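Local coordinates for protein 1-deoxy-D-xylulose 5-phosphate reductoisomerase (Moraxella catarrhalis, PDB 4ZQG) that catalyses the NAD(P)H- and metal-dependent conversion of 1-deoxy-D-xylulose 5-phosphate to 2-C-methyl-D-erythritol 4-phosphate in the MEP pathway of isoprenoid synthesis, and binds the inhibitor fosmidomycin, at residues N172-L185 with C240-V252. Numbering follows the deposited sequence.
Sequences NTAIHHTSYGIKKL and CHLFDLKEHQIQV
Leu185 straddles Ile250 in a parallel beta bridge, its N bonding to Gln249 O and its O accepting from Gln251 N (2.9 Å each), while strands 182-185 and 250-252 cross at 42°. Branched aliphatic residues suit the buried face: CB of Leu185 rests on CG1 of Ile250, and Leu185 CD1 reaches Leu245 CD1 at 3.5 Å and Phe243 CD1 at 3.7 Å. Leu245 spends its other methyl, CD2, on Ile175, whose side chain it crosses at about a right angle.

The polar grip lies toward the C-terminal end of helix 230-243. Asn172 ND2 donates to Leu242 O at 2.8 Å, keeping the acceptor close to its amide plane but approaching from above the carbonyl plane; an amide suits the place because its OD1 can accept from Lys144 as well. Asp244 follows the helix with positive phi, and its CG, anti to the backbone N (chi1 -162°), carries OD1 to the edge of the His176 ring. There His176 NE2 donates to Asp244 OD1 at 2.8 Å, imidazole N-H matched to carboxylate oxygen, with ring and carboxylate planes 83° apart. Ile175 CG2 covers one ring face, and a water at ND1 links weakly to Gln249 NE2.

The bridge thus joins strand 250-254 to strand 182-189 at the margin of the four-stranded mixed sheet. On its other side strand 182-189 pairs with 260-266 through a classic bulge at Lys183 and Lys184, and helix 155-162 packs against Leu185 and Phe243.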
ATOM      1  N   ASN A 172      13.748   4.100  12.544  1.00 64.67           N
ATOM      2  CA  ASN A 172      12.844   2.984  12.857  1.00 64.24           C
ATOM      3  C   ASN A 172      12.231   2.985  14.271  1.00 66.94           C
ATOM      4  O   ASN A 172      11.253   2.291  14.506  1.00 68.48           O
ATOM      5  CB  ASN A 172      13.474   1.621  12.514  1.00 62.99           C
ATOM      6  CG  ASN A 172      14.669   1.257  13.384  1.00 63.44           C
ATOM      7  OD1 ASN A 172      15.229   2.085  14.101  1.00 64.21           O
ATOM      8  ND2 ASN A 172      15.066  -0.008  13.315  1.00 62.92           N
ATOM      9  N   THR A 173      12.802   3.763  15.194  1.00 67.72           N
ATOM     10  CA  THR A 173      12.313   3.818  16.568  1.00 68.40           C
ATOM     11  C   THR A 173      11.059   4.663  16.682  1.00 65.98           C
ATOM     12  O   THR A 173      10.287   4.476  17.614  1.00 65.91           O
ATOM     13  CB  THR A 173      13.359   4.401  17.535  1.00 69.13           C
ATOM     14  OG1 THR A 173      13.722   5.702  17.085  1.00 72.48           O
ATOM     15  CG2 THR A 173      14.575   3.521  17.584  1.00 68.37           C
ATOM     16  N   ALA A 174      10.879   5.579  15.728  1.00 63.77           N
ATOM     17  CA  ALA A 174       9.669   6.373  15.587  1.00 61.72           C
ATOM     18  C   ALA A 174       8.401   5.527  15.524  1.00 61.80           C
ATOM     19  O   ALA A 174       7.313   6.037  15.823  1.00 65.96           O
ATOM     20  CB  ALA A 174       9.746   7.251  14.349  1.00 61.21           C
ATOM     21  N   ILE A 175       8.516   4.257  15.143  1.00 59.56           N
ATOM     22  CA  ILE A 175       7.371   3.345  15.101  1.00 58.11           C
ATOM     23  C   ILE A 175       6.719   3.055  16.447  1.00 60.71           C
ATOM     24  O   ILE A 175       5.674   2.408  16.499  1.00 61.77           O
ATOM     25  CB  ILE A 175       7.774   1.992  14.504  1.00 56.82           C
ATOM     26  CG1 ILE A 175       6.567   1.256  13.958  1.00 56.30           C
ATOM     27  CG2 ILE A 175       8.493   1.120  15.530  1.00 56.74           C
ATOM     28  CD1 ILE A 175       6.893   0.062  13.111  1.00 55.00           C
ATOM     29  N   HIS A 176       7.325   3.462  17.552  1.00 63.56           N
ATOM     30  CA  HIS A 176       6.687   3.221  18.852  1.00 65.31           C
ATOM     31  C   HIS A 176       5.878   4.412  19.288  1.00 64.24           C
ATOM     32  O   HIS A 176       5.193   4.325  20.267  1.00 66.24           O
ATOM     33  CB  HIS A 176       7.713   2.861  19.923  1.00 66.10           C
ATOM     34  CG  HIS A 176       8.551   1.675  19.559  1.00 66.29           C
ATOM     35  ND1 HIS A 176       8.080   0.385  19.659  1.00 66.13           N
ATOM     36  CD2 HIS A 176       9.821   1.580  19.095  1.00 64.27           C
ATOM     37  CE1 HIS A 176       9.026  -0.456  19.288  1.00 63.54           C
ATOM     38  NE2 HIS A 176      10.093   0.245  18.939  1.00 63.85           N
ATOM     39  N   HIS A 177       5.977   5.511  18.568  1.00 64.60           N
ATOM     40  CA  HIS A 177       5.144   6.674  18.802  1.00 67.53           C
ATOM     41  C   HIS A 177       3.759   6.294  18.240  1.00 65.35           C
ATOM     42  O   HIS A 177       3.633   5.935  17.066  1.00 65.02           O
ATOM     43  CB  HIS A 177       5.752   7.880  18.095  1.00 71.12           C
ATOM     44  CG  HIS A 177       5.239   9.204  18.558  1.00 81.60           C
ATOM     45  ND1 HIS A 177       4.037   9.373  19.231  1.00 87.79           N
ATOM     46  CD2 HIS A 177       5.750  10.448  18.395  1.00 87.53           C
ATOM     47  CE1 HIS A 177       3.847  10.657  19.484  1.00 88.22           C
ATOM     48  NE2 HIS A 177       4.864  11.332  18.976  1.00 90.18           N
ATOM     49  N   THR A 178       2.737   6.301  19.096  1.00 63.96           N
ATOM     50  CA  THR A 178       1.460   5.677  18.766  1.00 62.87           C
ATOM     51  C   THR A 178       0.635   6.519  17.789  1.00 62.83           C
ATOM     52  O   THR A 178      -0.298   6.006  17.186  1.00 64.39           O
ATOM     53  CB  THR A 178       0.636   5.329  20.040  1.00 63.64           C
ATOM     54  OG1 THR A 178       0.255   6.517  20.710  1.00 63.44           O
ATOM     55  CG2 THR A 178       1.434   4.460  21.028  1.00 63.59           C
ATOM     56  N   SER A 179       0.970   7.803  17.650  1.00 62.34           N
ATOM     57  CA  SER A 179       0.497   8.665  16.562  1.00 62.10           C
ATOM     58  C   SER A 179       0.501   8.049  15.183  1.00 60.87           C
ATOM     59  O   SER A 179      -0.419   8.292  14.410  1.00 61.65           O
ATOM     60  CB  SER A 179       1.396   9.879  16.447  1.00 63.85           C
ATOM     61  OG  SER A 179       0.952  10.845  17.342  1.00 69.42           O
ATOM     62  N   TYR A 180       1.562   7.327  14.852  1.00 58.36           N
ATOM     63  CA  TYR A 180       1.691   6.754  13.534  1.00 58.65           C
ATOM     64  C   TYR A 180       0.752   5.600  13.355  1.00 57.67           C
ATOM     65  O   TYR A 180       0.500   5.189  12.232  1.00 59.70           O
ATOM     66  CB  TYR A 180       3.133   6.289  13.264  1.00 59.67           C
ATOM     67  CG  TYR A 180       4.077   7.458  13.209  1.00 60.72           C
ATOM     68  CD1 TYR A 180       4.041   8.326  12.137  1.00 60.49           C
ATOM     69  CD2 TYR A 180       4.964   7.718  14.253  1.00 61.99           C
ATOM     70  CE1 TYR A 180       4.853   9.433  12.089  1.00 63.07           C
ATOM     71  CE2 TYR A 180       5.784   8.830  14.222  1.00 64.26           C
ATOM     72  CZ  TYR A 180       5.722   9.681  13.127  1.00 65.48           C
ATOM     73  OH  TYR A 180       6.525  10.783  13.040  1.00 68.99           O
ATOM     74  N   GLY A 181       0.279   5.040  14.455  1.00 55.78           N
ATOM     75  CA  GLY A 181      -0.772   4.073  14.402  1.00 54.31           C
ATOM     76  C   GLY A 181      -0.435   2.742  13.792  1.00 53.38           C
ATOM     77  O   GLY A 181      -1.346   2.071  13.305  1.00 53.42           O
ATOM     78  N   ILE A 182       0.826   2.302  13.861  1.00 52.59           N
ATOM     79  CA  ILE A 182       1.160   0.963  13.333  1.00 52.53           C
ATOM     80  C   ILE A 182       0.665  -0.092  14.299  1.00 53.16           C
ATOM     81  O   ILE A 182       0.983  -0.020  15.478  1.00 53.63           O
ATOM     82  CB  ILE A 182       2.673   0.674  13.171  1.00 52.78           C
ATOM     83  CG1 ILE A 182       3.458   1.821  12.507  1.00 52.83           C
ATOM     84  CG2 ILE A 182       2.855  -0.583  12.365  1.00 52.67           C
ATOM     85  CD1 ILE A 182       2.746   2.506  11.397  1.00 53.22           C
ATOM     86  N   LYS A 183      -0.086  -1.076  13.814  1.00 53.17           N
ATOM     87  CA  LYS A 183      -0.617  -2.097  14.685  1.00 54.56           C
ATOM     88  C   LYS A 183       0.235  -3.279  14.622  1.00 54.60           C
ATOM     89  O   LYS A 183       0.739  -3.735  15.647  1.00 56.15           O
ATOM     90  CB  LYS A 183      -2.044  -2.507  14.305  1.00 57.02           C
ATOM     91  CG  LYS A 183      -2.826  -3.090  15.480  1.00 58.81           C
ATOM     92  CD  LYS A 183      -4.040  -3.831  15.023  1.00 60.50           C
ATOM     93  CE  LYS A 183      -4.933  -4.167  16.201  1.00 63.05           C
ATOM     94  NZ  LYS A 183      -6.182  -4.767  15.665  1.00 64.95           N
ATOM     95  N   LYS A 184       0.412  -3.795  13.411  1.00 55.06           N
ATOM     96  CA  LYS A 184       1.255  -4.952  13.212  1.00 54.99           C
ATOM     97  C   LYS A 184       1.701  -5.092  11.771  1.00 54.08           C
ATOM     98  O   LYS A 184       1.166  -4.420  10.893  1.00 53.12           O
ATOM     99  CB  LYS A 184       0.521  -6.190  13.690  1.00 57.02           C
ATOM    100  CG  LYS A 184      -0.721  -6.568  12.926  1.00 59.52           C
ATOM    101  CD  LYS A 184      -1.120  -7.997  13.301  1.00 63.06           C
ATOM    102  CE  LYS A 184      -1.822  -8.050  14.672  1.00 65.56           C
ATOM    103  NZ  LYS A 184      -3.274  -8.210  14.451  1.00 66.03           N
ATOM    104  N   LEU A 185       2.706  -5.947  11.536  1.00 53.66           N
ATOM    105  CA  LEU A 185       3.247  -6.168  10.176  1.00 51.93           C
ATOM    106  C   LEU A 185       2.833  -7.542   9.726  1.00 51.43           C
ATOM    107  O   LEU A 185       2.813  -8.455  10.527  1.00 52.53           O
ATOM    108  CB  LEU A 185       4.761  -6.053  10.168  1.00 51.02           C
ATOM    109  CG  LEU A 185       5.355  -4.785  10.775  1.00 51.27           C
ATOM    110  CD1 LEU A 185       6.860  -4.782  10.633  1.00 51.21           C
ATOM    111  CD2 LEU A 185       4.791  -3.538  10.122  1.00 51.24           C
ATOM    112  N   CYS A 240      11.965  -7.910  12.799  1.00 51.49           N
ATOM    113  CA  CYS A 240      12.134  -7.407  14.147  1.00 53.37           C
ATOM    114  C   CYS A 240      13.263  -6.399  14.240  1.00 53.35           C
ATOM    115  O   CYS A 240      13.059  -5.321  14.766  1.00 54.76           O
ATOM    116  CB  CYS A 240      12.349  -8.542  15.156  1.00 55.56           C
ATOM    117  SG  CYS A 240      10.994  -9.739  15.373  1.00 57.59           S
ATOM    118  N   HIS A 241      14.449  -6.712  13.730  1.00 53.62           N
ATOM    119  CA  HIS A 241      15.544  -5.743  13.782  1.00 53.59           C
ATOM    120  C   HIS A 241      15.320  -4.567  12.886  1.00 53.09           C
ATOM    121  O   HIS A 241      15.643  -3.446  13.250  1.00 54.47           O
ATOM    122  CB  HIS A 241      16.883  -6.370  13.412  1.00 55.05           C
ATOM    123  CG  HIS A 241      17.296  -7.453  14.331  1.00 56.52           C
ATOM    124  ND1 HIS A 241      17.791  -7.201  15.594  1.00 58.19           N
ATOM    125  CD2 HIS A 241      17.236  -8.798  14.200  1.00 56.99           C
ATOM    126  CE1 HIS A 241      18.009  -8.352  16.204  1.00 59.13           C
ATOM    127  NE2 HIS A 241      17.689  -9.337  15.375  1.00 58.48           N
ATOM    128  N   LEU A 242      14.815  -4.793  11.683  1.00 52.59           N
ATOM    129  CA  LEU A 242      14.734  -3.685  10.746  1.00 52.90           C
ATOM    130  C   LEU A 242      13.767  -2.640  11.232  1.00 55.05           C
ATOM    131  O   LEU A 242      14.015  -1.437  11.132  1.00 56.74           O
ATOM    132  CB  LEU A 242      14.283  -4.169   9.372  1.00 52.82           C
ATOM    133  CG  LEU A 242      15.339  -4.673   8.384  1.00 51.82           C
ATOM    134  CD1 LEU A 242      14.606  -5.150   7.143  1.00 51.47           C
ATOM    135  CD2 LEU A 242      16.333  -3.576   8.091  1.00 51.07           C
ATOM    136  N   PHE A 243      12.634  -3.114  11.733  1.00 55.05           N
ATOM    137  CA  PHE A 243      11.543  -2.227  12.060  1.00 55.52           C
ATOM    138  C   PHE A 243      11.363  -2.034  13.563  1.00 55.96           C
ATOM    139  O   PHE A 243      10.433  -1.379  13.998  1.00 57.11           O
ATOM    140  CB  PHE A 243      10.296  -2.775  11.417  1.00 54.81           C
ATOM    141  CG  PHE A 243      10.442  -2.965   9.953  1.00 53.11           C
ATOM    142  CD1 PHE A 243      10.297  -4.208   9.383  1.00 52.51           C
ATOM    143  CD2 PHE A 243      10.731  -1.891   9.151  1.00 53.03           C
ATOM    144  CE1 PHE A 243      10.442  -4.377   8.024  1.00 51.39           C
ATOM    145  CE2 PHE A 243      10.832  -2.048   7.805  1.00 51.83           C
ATOM    146  CZ  PHE A 243      10.708  -3.302   7.248  1.00 51.17           C
ATOM    147  N   ASP A 244      12.308  -2.565  14.323  1.00 55.74           N
ATOM    148  CA  ASP A 244      12.430  -2.329  15.735  1.00 55.47           C
ATOM    149  C   ASP A 244      11.205  -2.774  16.541  1.00 55.59           C
ATOM    150  O   ASP A 244      10.761  -2.059  17.427  1.00 53.91           O
ATOM    151  CB  ASP A 244      12.747  -0.876  15.997  1.00 55.77           C
ATOM    152  CG  ASP A 244      13.288  -0.674  17.351  1.00 57.64           C
ATOM    153  OD1 ASP A 244      12.777   0.209  18.070  1.00 61.97           O
ATOM    154  OD2 ASP A 244      14.170  -1.467  17.751  1.00 58.03           O
ATOM    155  N   LEU A 245      10.722  -3.983  16.236  1.00 55.01           N
ATOM    156  CA  LEU A 245       9.578  -4.595  16.880  1.00 54.70           C
ATOM    157  C   LEU A 245       9.935  -5.962  17.451  1.00 55.97           C
ATOM    158  O   LEU A 245      11.034  -6.478  17.199  1.00 59.44           O
ATOM    159  CB  LEU A 245       8.499  -4.802  15.833  1.00 53.76           C
ATOM    160  CG  LEU A 245       7.971  -3.560  15.127  1.00 53.85           C
ATOM    161  CD1 LEU A 245       6.998  -3.985  14.053  1.00 53.26           C
ATOM    162  CD2 LEU A 245       7.259  -2.611  16.092  1.00 54.96           C
ATOM    163  N   LYS A 246       8.997  -6.579  18.169  1.00 55.99           N
ATOM    164  CA  LYS A 246       9.130  -7.954  18.664  1.00 56.37           C
ATOM    165  C   LYS A 246       8.226  -8.859  17.872  1.00 54.30           C
ATOM    166  O   LYS A 246       7.370  -8.393  17.173  1.00 54.36           O
ATOM    167  CB  LYS A 246       8.770  -8.057  20.140  1.00 59.44           C
ATOM    168  CG  LYS A 246       9.476  -7.056  21.024  1.00 62.10           C
ATOM    169  CD  LYS A 246      10.906  -7.443  21.233  1.00 64.46           C
ATOM    170  CE  LYS A 246      11.588  -6.452  22.140  1.00 67.63           C
ATOM    171  NZ  LYS A 246      12.954  -6.982  22.364  1.00 73.45           N
ATOM    172  N   GLU A 247       8.433 -10.158  17.949  1.00 54.28           N
ATOM    173  CA  GLU A 247       7.758 -11.074  17.037  1.00 54.63           C
ATOM    174  C   GLU A 247       6.239 -11.081  17.153  1.00 54.55           C
ATOM    175  O   GLU A 247       5.572 -11.381  16.186  1.00 53.57           O
ATOM    176  CB  GLU A 247       8.294 -12.514  17.146  1.00 55.21           C
ATOM    177  CG  GLU A 247       8.259 -13.150  18.533  1.00 57.01           C
ATOM    178  CD  GLU A 247       6.847 -13.395  19.070  1.00 58.17           C
ATOM    179  OE1 GLU A 247       5.991 -13.803  18.265  1.00 58.11           O
ATOM    180  OE2 GLU A 247       6.599 -13.212  20.296  1.00 60.02           O
ATOM    181  N   HIS A 248       5.695 -10.793  18.324  1.00 55.78           N
ATOM    182  CA  HIS A 248       4.226 -10.810  18.496  1.00 57.01           C
ATOM    183  C   HIS A 248       3.575  -9.801  17.547  1.00 56.64           C
ATOM    184  O   HIS A 248       2.534 -10.079  16.980  1.00 57.78           O
ATOM    185  CB  HIS A 248       3.794 -10.589  19.964  1.00 57.20           C
ATOM    186  CG  HIS A 248       4.182  -9.267  20.510  1.00 56.72           C
ATOM    187  ND1 HIS A 248       3.345  -8.180  20.483  1.00 57.33           N
ATOM    188  CD2 HIS A 248       5.342  -8.829  21.040  1.00 57.79           C
ATOM    189  CE1 HIS A 248       3.962  -7.127  20.983  1.00 57.82           C
ATOM    190  NE2 HIS A 248       5.180  -7.496  21.327  1.00 58.89           N
ATOM    191  N   GLN A 249       4.241  -8.673  17.327  1.00 56.30           N
ATOM    192  CA  GLN A 249       3.819  -7.686  16.342  1.00 56.80           C
ATOM    193  C   GLN A 249       3.973  -8.029  14.841  1.00 56.38           C
ATOM    194  O   GLN A 249       3.598  -7.210  13.986  1.00 57.01           O
ATOM    195  CB  GLN A 249       4.535  -6.378  16.641  1.00 58.26           C
ATOM    196  CG  GLN A 249       3.858  -5.622  17.766  1.00 62.48           C
ATOM    197  CD  GLN A 249       4.713  -4.488  18.273  1.00 65.21           C
ATOM    198  OE1 GLN A 249       5.891  -4.716  18.689  1.00 69.97           O
ATOM    199  NE2 GLN A 249       4.155  -3.258  18.258  1.00 63.15           N
ATOM    200  N   ILE A 250       4.520  -9.194  14.498  1.00 55.16           N
ATOM    201  CA  ILE A 250       4.698  -9.550  13.104  1.00 53.56           C
ATOM    202  C   ILE A 250       4.089 -10.892  12.851  1.00 52.36           C
ATOM    203  O   ILE A 250       4.526 -11.858  13.402  1.00 53.38           O
ATOM    204  CB  ILE A 250       6.185  -9.630  12.761  1.00 55.29           C
ATOM    205  CG1 ILE A 250       6.857  -8.280  12.990  1.00 55.58           C
ATOM    206  CG2 ILE A 250       6.376 -10.049  11.316  1.00 55.62           C
ATOM    207  CD1 ILE A 250       8.350  -8.366  12.923  1.00 55.54           C
ATOM    208  N   GLN A 251       3.083 -10.949  11.996  0.50 51.85           N
ATOM    209  CA  GLN A 251       2.372 -12.190  11.729  0.50 51.79           C
ATOM    210  C   GLN A 251       2.600 -12.611  10.293  0.50 51.16           C
ATOM    211  O   GLN A 251       3.086 -11.827   9.494  0.50 50.10           O
ATOM    212  CB  GLN A 251       0.882 -12.020  12.026  0.50 51.61           C
ATOM    213  CG  GLN A 251       0.613 -11.693  13.496  0.50 52.10           C
ATOM    214  CD  GLN A 251       1.296 -12.636  14.475  0.50 52.07           C
ATOM    215  OE1 GLN A 251       1.063 -13.842  14.449  0.50 52.54           O
ATOM    216  NE2 GLN A 251       2.125 -12.080  15.360  0.50 51.39           N
ATOM    217  N   VAL A 252       2.242 -13.850   9.976  1.00 51.89           N
ATOM    218  CA  VAL A 252       2.535 -14.425   8.690  1.00 51.52           C
ATOM    219  C   VAL A 252       1.291 -14.971   8.102  1.00 52.38           C
ATOM    220  O   VAL A 252       0.550 -15.690   8.780  1.00 55.66           O
ATOM    221  CB  VAL A 252       3.529 -15.595   8.848  1.00 51.71           C
ATOM    222  CG1 VAL A 252       3.624 -16.454   7.580  1.00 51.46           C
ATOM    223  CG2 VAL A 252       4.876 -15.061   9.277  1.00 50.35           C
TER
HETATM  224  O   HOH W   1       5.218  -0.129  18.804  1.00 64.04           O